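Local coordinates for protein putative enoyl-CoA hydratase (Streptomyces avermitilis, PDB 3GKB) that is of unproven function but belongs to the crotonase-like family and probably acts on acyl-CoA thioesters as an enoyl-CoA hydratase or a related enzyme, at residues 41-44 with 45-49. Sequence-based numbering, arbitrary orientation.
Sequences RTVL and TTLAD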
loop_
_atom_site.group_PDB
_atom_site.type_symbol
_atom_site.label_atom_id
_atom_site.label_comp_id
_atom_site.label_asym_id
_atom_site.label_seq_id
_atom_site.Cartn_x
_atom_site.Cartn_y
_atom_site.Cartn_z
ATOM N N ARG B 41 -24.327 -15.342 10.406
ATOM C CA ARG B 41 -25.215 -14.192 10.481
ATOM C C ARG B 41 -25.880 -14.101 11.849
ATOM O O ARG B 41 -25.908 -13.032 12.470
ATOM C CB ARG B 41 -26.283 -14.258 9.389
ATOM C CG ARG B 41 -27.041 -12.944 9.263
ATOM C CD ARG B 41 -27.840 -12.851 7.967
ATOM N NE ARG B 41 -29.086 -13.602 8.138
ATOM C CZ ARG B 41 -29.454 -14.695 7.460
ATOM N NH1 ARG B 41 -28.683 -15.222 6.517
ATOM N NH2 ARG B 41 -30.620 -15.278 7.722
ATOM N N THR B 42 -26.414 -15.224 12.319
ATOM C CA THR B 42 -27.062 -15.264 13.640
ATOM C C THR B 42 -26.127 -14.840 14.765
ATOM O O THR B 42 -26.482 -13.977 15.588
ATOM C CB THR B 42 -27.647 -16.667 13.944
ATOM O OG1 THR B 42 -28.572 -17.021 12.912
ATOM C CG2 THR B 42 -28.366 -16.670 15.289
ATOM N N VAL B 43 -24.930 -15.422 14.795
ATOM C CA VAL B 43 -24.002 -15.139 15.875
ATOM C C VAL B 43 -23.505 -13.696 15.823
ATOM O O VAL B 43 -23.506 -13.021 16.851
ATOM C CB VAL B 43 -22.818 -16.108 15.902
ATOM C CG1 VAL B 43 -21.783 -15.645 16.939
ATOM C CG2 VAL B 43 -23.290 -17.475 16.258
ATOM N N LEU B 44 -23.137 -13.205 14.644
ATOM C CA LEU B 44 -22.647 -11.838 14.557
ATOM C C LEU B 44 -23.738 -10.797 14.808
ATOM O O LEU B 44 -23.489 -9.780 15.433
ATOM C CB LEU B 44 -21.920 -11.582 13.234
ATOM C CG LEU B 44 -20.579 -12.311 13.074
ATOM C CD1 LEU B 44 -20.022 -12.096 11.668
ATOM C CD2 LEU B 44 -19.543 -11.869 14.124
ATOM N N THR B 45 -24.943 -11.061 14.334
ATOM C CA THR B 45 -26.059 -10.140 14.563
ATOM C C THR B 45 -26.366 -10.063 16.066
ATOM O O THR B 45 -26.522 -8.957 16.603
ATOM C CB THR B 45 -27.298 -10.573 13.733
ATOM O OG1 THR B 45 -26.956 -10.472 12.339
ATOM C CG2 THR B 45 -28.484 -9.665 13.991
ATOM N N THR B 46 -26.376 -11.209 16.747
ATOM C CA THR B 46 -26.576 -11.250 18.194
ATOM C C THR B 46 -25.460 -10.510 18.937
ATOM O O THR B 46 -25.714 -9.753 19.867
ATOM C CB THR B 46 -26.637 -12.674 18.723
ATOM O OG1 THR B 46 -27.674 -13.417 18.038
ATOM C CG2 THR B 46 -26.867 -12.672 20.231
ATOM N N LEU B 47 -24.218 -10.746 18.544
ATOM C CA LEU B 47 -23.103 -10.054 19.199
ATOM C C LEU B 47 -23.129 -8.553 18.998
ATOM O O LEU B 47 -22.771 -7.816 19.926
ATOM C CB LEU B 47 -21.746 -10.631 18.770
ATOM C CG LEU B 47 -21.400 -12.017 19.327
ATOM C CD1 LEU B 47 -20.219 -12.655 18.561
ATOM C CD2 LEU B 47 -21.106 -11.901 20.844
ATOM N N ALA B 48 -23.574 -8.091 17.821
ATOM C CA ALA B 48 -23.607 -6.668 17.525
ATOM C C ALA B 48 -24.488 -5.928 18.549
ATOM O O ALA B 48 -24.280 -4.751 18.787
ATOM C CB ALA B 48 -24.102 -6.383 16.076
ATOM N N ASP B 49 -25.451 -6.632 19.142
ATOM C CA ASP B 49 -26.333 -6.032 20.158
ATOM C C ASP B 49 -25.941 -6.362 21.602
ATOM O O ASP B 49 -26.684 -6.049 22.529
ATOM C CB ASP B 49 -27.793 -6.423 19.879
ATOM C CG ASP B 49 -28.387 -5.646 18.684
ATOM O OD1 ASP B 49 -27.735 -4.726 18.145
ATOM O OD2 ASP B 49 -29.520 -5.937 18.279
#
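V43 and L47 meet on the buried side of the helix, one turn apart and pointing the same way, with CG1 of V43 3.7 Å from CD1 of L47. CG of L47 also passes 3.4 Å from the carbonyl O of V43, the oxygen that accepts a hydrogen bond from the backbone N of L47. I22 packs against V43, L44 and L47, while L44 continues onto I56 and F58. Helix 34-48 joins the parallel strands 19-24 and 55-60 of the crotonase-type core as the crossover of a beta-alpha-beta unit, resting on them with this apolar face.

The solvent side is built differently, from two threonines folded back on their own helix. In T45 and T46, OG1 is anti to the carbonyl carbon and beside the backbone N (chi1 -64° and -56°), and each donates to the carbonyl four residues earlier: T45 OG1 to R41 O at 2.8 Å, T46 OG1 to T42 O also at 2.8 Å. Each carbonyl also accepts a hydrogen bond from the backbone N of the same threonine, hydroxyl and amide arriving from opposite faces of its plane. Between the two segments the side chains meet loosely on this side: CG of R41 lies 3.9 Å from T45 OG1, and the R41 side chain also touches L84 and S87 of helix 78-87.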